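Local coordinates for protein hydrolase (PDB 5HOE) that is an octameric carbohydrate acetylesterase that removes acetyl groups from sugars, probably by the serine mechanism of SGNH (GDSL-type) hydrolases, at residues S18-W30 against L40-M52. Sequence-based numbering, arbitrary orientation. Where two conformers were deposited one is given.
Sequences SVLCFGDSLTWGW and LRYPYEQRWTGAM. With PO4 (phosphate ion), chain E.
The Arg41 guanidinium lies flat on the Trp28 indole, planes 7° apart, and the Arg47 guanidinium lies over the opposite face of the Arg41 group, offset toward its rim. Arg41 CG is anti to the backbone N (chi1 -164°) and the chain runs on extended to NE, laying its methylenes along the indole, with CG 3.7 Å from the centroid of the Trp28 six-membered ring in a CH-pi contact. At the guanidinium edge, Arg41 NE donates to Trp28 O, 2.9 Å away and nearly straight, and NH2 meets a water that donates to Thr27 O. With an alanine in place of Trp28, the Arg41 guanidinium and CG would lose the ring beneath them, and the group, still hydrogen-bonded to the backbone O, is likely to be freer to turn. Leu96 O of a second subunit receives weak bonds from Trp28 NE1 and Arg41 NH1. Arg47 NH1 bonds to Tyr42 O, and its NH2 forms a salt bridge with Glu64.

The Trp48 ring takes Thr49 CG2 over one face; at its edge NE1 donates in plane to Thr27 OG1 (3.0 Å). Cys21 SG approaches obliquely, 3.6 Å from Trp48 CH2, and Met52 CE closes on the same sulfur. Tyr42 N to Gly29 O (2.8 Å) pins the turn leaving helix 25-28.

Strand 17-23 and Thr27 meet helix 48-56, while the end of helix 25-28 and Gly29 meet the loop at 40-43; Ser25, beside a bound phosphate, is probably the nucleophile of the GDSL block, in a triad pattern with His209 and Asp206, as in the SGNH-hydrolase fold.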
loop_
_atom_site.group_PDB
_atom_site.type_symbol
_atom_site.label_atom_id
_atom_site.label_comp_id
_atom_site.label_asym_id
_atom_site.label_seq_id
_atom_site.Cartn_x
_atom_site.Cartn_y
_atom_site.Cartn_z
ATOM N N SER A 18 -7.156 -28.183 25.746
ATOM C CA SER A 18 -7.341 -27.950 24.326
ATOM C C SER A 18 -5.991 -27.801 23.643
ATOM O O SER A 18 -5.076 -27.134 24.162
ATOM C CB SER A 18 -8.199 -26.698 24.126
ATOM O OG SER A 18 -9.510 -26.972 24.590
ATOM N N VAL A 19 -5.871 -28.458 22.492
ATOM C CA VAL A 19 -4.640 -28.499 21.725
ATOM C C VAL A 19 -4.953 -28.115 20.278
ATOM O O VAL A 19 -5.714 -28.814 19.596
ATOM C CB VAL A 19 -3.980 -29.886 21.783
ATOM C CG1 VAL A 19 -2.669 -29.854 21.034
ATOM C CG2 VAL A 19 -3.770 -30.326 23.243
ATOM N N LEU A 20 -4.349 -27.022 19.809
ATOM C CA LEU A 20 -4.513 -26.550 18.440
ATOM C C LEU A 20 -3.393 -27.114 17.570
ATOM O O LEU A 20 -2.214 -26.950 17.888
ATOM C CB LEU A 20 -4.445 -25.020 18.419
ATOM C CG LEU A 20 -4.392 -24.365 17.022
ATOM C CD1 LEU A 20 -5.645 -24.701 16.268
ATOM C CD2 LEU A 20 -4.194 -22.847 17.089
ATOM N N CYS A 21 -3.764 -27.756 16.463
ATOM C CA CYS A 21 -2.792 -28.356 15.552
ATOM C C CYS A 21 -2.709 -27.522 14.269
ATOM O O CYS A 21 -3.605 -27.571 13.426
ATOM C CB CYS A 21 -3.184 -29.794 15.254
ATOM S SG CYS A 21 -3.292 -30.835 16.740
ATOM N N PHE A 22 -1.639 -26.749 14.133
ATOM C CA PHE A 22 -1.491 -25.792 13.032
ATOM C C PHE A 22 -0.483 -26.315 12.005
ATOM O O PHE A 22 0.694 -26.497 12.329
ATOM C CB PHE A 22 -1.043 -24.444 13.598
ATOM C CG PHE A 22 -1.191 -23.280 12.634
ATOM C CD1 PHE A 22 -2.450 -22.872 12.196
ATOM C CD2 PHE A 22 -0.088 -22.559 12.201
ATOM C CE1 PHE A 22 -2.586 -21.803 11.327
ATOM C CE2 PHE A 22 -0.236 -21.491 11.336
ATOM C CZ PHE A 22 -1.489 -21.110 10.919
ATOM N N GLY A 23 -0.940 -26.556 10.773
ATOM C CA GLY A 23 -0.073 -27.179 9.796
ATOM C C GLY A 23 -0.481 -26.979 8.349
ATOM O O GLY A 23 -1.342 -26.144 8.014
ATOM N N ASP A 24 0.148 -27.779 7.484
ATOM C CA ASP A 24 -0.033 -27.768 6.035
ATOM C C ASP A 24 -0.753 -29.057 5.603
ATOM O O ASP A 24 -1.559 -29.587 6.380
ATOM C CB ASP A 24 1.313 -27.511 5.354
ATOM C CG ASP A 24 2.368 -28.545 5.706
ATOM O OD1 ASP A 24 2.036 -29.709 6.033
ATOM O OD2 ASP A 24 3.553 -28.174 5.641
ATOM N N SER A 25 -0.493 -29.541 4.368
ATOM C CA SER A 25 -1.154 -30.756 3.895
ATOM C C SER A 25 -0.858 -31.966 4.778
ATOM O O SER A 25 -1.659 -32.917 4.813
ATOM C CB SER A 25 -0.739 -31.075 2.461
ATOM O OG SER A 25 0.671 -31.241 2.375
ATOM N N LEU A 26 0.304 -31.991 5.440
ATOM C CA LEU A 26 0.590 -33.132 6.307
ATOM C C LEU A 26 -0.384 -33.191 7.472
ATOM O O LEU A 26 -0.651 -34.279 8.002
ATOM C CB LEU A 26 2.011 -33.065 6.861
ATOM C CG LEU A 26 3.148 -32.903 5.866
ATOM C CD1 LEU A 26 4.482 -32.735 6.600
ATOM C CD2 LEU A 26 3.160 -34.071 4.896
ATOM N N THR A 27 -0.927 -32.037 7.873
ATOM C CA THR A 27 -1.902 -31.944 8.954
ATOM C C THR A 27 -3.332 -32.018 8.425
ATOM O O THR A 27 -4.173 -32.715 9.006
ATOM C CB THR A 27 -1.642 -30.662 9.751
ATOM O OG1 THR A 27 -0.331 -30.743 10.351
ATOM C CG2 THR A 27 -2.657 -30.487 10.852
ATOM N N TRP A 28 -3.622 -31.324 7.326
ATOM C CA TRP A 28 -4.919 -31.474 6.658
ATOM C C TRP A 28 -5.196 -32.936 6.305
ATOM O O TRP A 28 -6.316 -33.432 6.482
ATOM C CB TRP A 28 -4.963 -30.609 5.389
ATOM C CG TRP A 28 -6.300 -30.657 4.674
ATOM C CD1 TRP A 28 -7.453 -30.035 5.061
ATOM C CD2 TRP A 28 -6.615 -31.366 3.462
ATOM N NE1 TRP A 28 -8.462 -30.308 4.173
ATOM C CE2 TRP A 28 -7.984 -31.136 3.192
ATOM C CE3 TRP A 28 -5.881 -32.192 2.590
ATOM C CZ2 TRP A 28 -8.630 -31.677 2.084
ATOM C CZ3 TRP A 28 -6.536 -32.737 1.491
ATOM C CH2 TRP A 28 -7.901 -32.479 1.253
ATOM N N GLY A 29 -4.179 -33.644 5.809
ATOM C CA GLY A 29 -4.316 -35.063 5.516
ATOM C C GLY A 29 -4.436 -35.362 4.037
ATOM O O GLY A 29 -5.345 -36.084 3.609
ATOM N N TRP A 30 -3.499 -34.834 3.256
ATOM C CA TRP A 30 -3.442 -35.064 1.816
ATOM C C TRP A 30 -3.056 -36.516 1.527
ATOM O O TRP A 30 -1.961 -36.961 1.885
ATOM C CB TRP A 30 -2.398 -34.121 1.221
ATOM C CG TRP A 30 -2.179 -34.209 -0.266
ATOM C CD1 TRP A 30 -1.598 -35.221 -0.947
ATOM C CD2 TRP A 30 -2.496 -33.204 -1.232
ATOM N NE1 TRP A 30 -1.554 -34.929 -2.291
ATOM C CE2 TRP A 30 -2.108 -33.694 -2.492
ATOM C CE3 TRP A 30 -3.101 -31.944 -1.153
ATOM C CZ2 TRP A 30 -2.294 -32.966 -3.668
ATOM C CZ3 TRP A 30 -3.301 -31.230 -2.314
ATOM C CH2 TRP A 30 -2.894 -31.741 -3.559
ATOM N N LEU A 40 -7.973 -36.515 -2.377
ATOM C CA LEU A 40 -8.940 -36.539 -1.293
ATOM C C LEU A 40 -8.220 -36.450 0.046
ATOM O O LEU A 40 -6.993 -36.536 0.121
ATOM C CB LEU A 40 -9.744 -37.836 -1.350
ATOM C CG LEU A 40 -10.549 -38.059 -2.628
ATOM C CD1 LEU A 40 -11.028 -39.494 -2.691
ATOM C CD2 LEU A 40 -11.748 -37.101 -2.711
ATOM N N ARG A 41 -9.014 -36.262 1.103
ATOM C CA ARG A 41 -8.539 -36.106 2.474
ATOM C C ARG A 41 -8.650 -37.425 3.229
ATOM O O ARG A 41 -9.658 -38.132 3.123
ATOM C CB ARG A 41 -9.397 -35.060 3.192
ATOM C CG ARG A 41 -8.795 -34.518 4.492
ATOM C CD ARG A 41 -9.718 -33.481 5.097
ATOM N NE ARG A 41 -9.103 -32.855 6.254
ATOM C CZ ARG A 41 -9.694 -31.973 7.035
ATOM N NH1 ARG A 41 -10.946 -31.593 6.780
ATOM N NH2 ARG A 41 -9.018 -31.460 8.069
ATOM N N TYR A 42 -7.624 -37.742 4.015
ATOM C CA TYR A 42 -7.727 -38.892 4.904
ATOM C C TYR A 42 -8.879 -38.674 5.886
ATOM O O TYR A 42 -9.095 -37.552 6.348
ATOM C CB TYR A 42 -6.442 -39.064 5.726
ATOM C CG TYR A 42 -5.285 -39.706 4.999
ATOM C CD1 TYR A 42 -5.319 -41.054 4.671
ATOM C CD2 TYR A 42 -4.140 -38.981 4.663
ATOM C CE1 TYR A 42 -4.257 -41.652 4.016
ATOM C CE2 TYR A 42 -3.075 -39.581 4.024
ATOM C CZ TYR A 42 -3.137 -40.901 3.695
ATOM O OH TYR A 42 -2.076 -41.482 3.025
ATOM N N PRO A 43 -9.613 -39.720 6.254
ATOM C CA PRO A 43 -10.555 -39.582 7.369
ATOM C C PRO A 43 -9.811 -39.294 8.666
ATOM O O PRO A 43 -8.621 -39.573 8.805
ATOM C CB PRO A 43 -11.259 -40.939 7.415
ATOM C CG PRO A 43 -10.297 -41.880 6.817
ATOM C CD PRO A 43 -9.521 -41.112 5.782
ATOM N N TYR A 44 -10.548 -38.720 9.624
ATOM C CA TYR A 44 -9.948 -38.220 10.856
ATOM C C TYR A 44 -9.067 -39.260 11.535
ATOM O O TYR A 44 -7.961 -38.939 11.989
ATOM C CB TYR A 44 -11.067 -37.770 11.786
ATOM C CG TYR A 44 -10.633 -37.170 13.097
ATOM C CD1 TYR A 44 -9.816 -36.042 13.141
ATOM C CD2 TYR A 44 -11.038 -37.727 14.294
ATOM C CE1 TYR A 44 -9.431 -35.484 14.336
ATOM C CE2 TYR A 44 -10.668 -37.161 15.512
ATOM C CZ TYR A 44 -9.861 -36.042 15.523
ATOM O OH TYR A 44 -9.478 -35.468 16.711
ATOM N N GLU A 45 -9.526 -40.512 11.604
ATOM C CA GLU A 45 -8.766 -41.525 12.330
ATOM C C GLU A 45 -7.518 -41.981 11.596
ATOM O O GLU A 45 -6.738 -42.740 12.167
ATOM C CB GLU A 45 -9.647 -42.721 12.697
ATOM C CG GLU A 45 -10.767 -42.393 13.687
ATOM C CD GLU A 45 -10.282 -41.756 14.998
ATOM O OE1 GLU A 45 -9.074 -41.820 15.326
ATOM O OE2 GLU A 45 -11.124 -41.175 15.713
ATOM N N GLN A 46 -7.288 -41.508 10.376
ATOM C CA GLN A 46 -6.073 -41.791 9.628
ATOM C C GLN A 46 -5.200 -40.553 9.479
ATOM O O GLN A 46 -4.215 -40.580 8.729
ATOM C CB GLN A 46 -6.425 -42.371 8.262
ATOM C CG GLN A 46 -6.938 -43.805 8.341
ATOM C CD GLN A 46 -7.077 -44.432 6.983
ATOM O OE1 GLN A 46 -7.283 -43.738 5.992
ATOM N NE2 GLN A 46 -6.949 -45.753 6.922
ATOM N N ARG A 47 -5.569 -39.464 10.147
ATOM C CA ARG A 47 -4.759 -38.260 10.232
ATOM C C ARG A 47 -3.919 -38.324 11.501
ATOM O O ARG A 47 -4.287 -38.993 12.472
ATOM C CB ARG A 47 -5.650 -37.018 10.269
ATOM C CG ARG A 47 -6.704 -36.982 9.167
ATOM C CD ARG A 47 -7.115 -35.591 8.740
ATOM N NE ARG A 47 -8.189 -34.985 9.523
ATOM C CZ ARG A 47 -9.480 -34.980 9.194
ATOM N NH1 ARG A 47 -9.934 -35.606 8.106
ATOM N NH2 ARG A 47 -10.343 -34.370 9.992
ATOM N N TRP A 48 -2.784 -37.623 11.501
ATOM C CA TRP A 48 -1.979 -37.638 12.716
ATOM C C TRP A 48 -2.737 -37.002 13.871
ATOM O O TRP A 48 -2.658 -37.483 15.008
ATOM C CB TRP A 48 -0.597 -37.025 12.497
ATOM C CG TRP A 48 -0.487 -35.501 12.424
ATOM C CD1 TRP A 48 -0.281 -34.757 11.286
ATOM C CD2 TRP A 48 -0.472 -34.568 13.510
ATOM N NE1 TRP A 48 -0.150 -33.426 11.601
ATOM C CE2 TRP A 48 -0.275 -33.281 12.957
ATOM C CE3 TRP A 48 -0.636 -34.685 14.893
ATOM C CZ2 TRP A 48 -0.234 -32.121 13.741
ATOM C CZ3 TRP A 48 -0.574 -33.535 15.676
ATOM C CH2 TRP A 48 -0.390 -32.268 15.096
ATOM N N THR A 49 -3.545 -35.985 13.576
ATOM C CA THR A 49 -4.324 -35.314 14.607
ATOM C C THR A 49 -5.308 -36.278 15.272
ATOM O O THR A 49 -5.423 -36.318 16.507
ATOM C CB THR A 49 -5.066 -34.158 13.949
ATOM O OG1 THR A 49 -5.722 -34.664 12.780
ATOM C CG2 THR A 49 -4.091 -33.015 13.557
ATOM N N GLY A 50 -6.026 -37.074 14.469
ATOM C CA GLY A 50 -7.006 -37.997 15.032
ATOM C C GLY A 50 -6.360 -39.152 15.772
ATOM O O GLY A 50 -6.890 -39.633 16.786
ATOM N N ALA A 51 -5.224 -39.623 15.269
ATOM C CA ALA A 51 -4.443 -40.643 15.961
ATOM C C ALA A 51 -3.868 -40.120 17.274
ATOM O O ALA A 51 -3.827 -40.852 18.272
ATOM C CB ALA A 51 -3.327 -41.140 15.040
ATOM N N MET A 52 -3.396 -38.870 17.291
ATOM C CA MET A 52 -2.929 -38.268 18.540
ATOM C C MET A 52 -4.078 -38.137 19.529
ATOM O O MET A 52 -3.931 -38.470 20.720
ATOM C CB MET A 52 -2.318 -36.893 18.255
ATOM C CG MET A 52 -1.725 -36.227 19.487
ATOM S SD MET A 52 -1.403 -34.468 19.330
ATOM C CE MET A 52 -3.039 -33.797 19.061
HETATM P P PO4 E . 1.698 -29.413 0.650
HETATM O O1 PO4 E . 1.295 -28.669 1.891
HETATM O O2 PO4 E . 3.010 -30.110 0.891
HETATM O O3 PO4 E . 0.681 -30.355 0.055
HETATM O O4 PO4 E . 1.813 -28.480 -0.512
HETATM O O HOH W 1 -2.814 -35.718 9.098
HETATM O O HOH W 2 -6.661 -31.740 9.636
#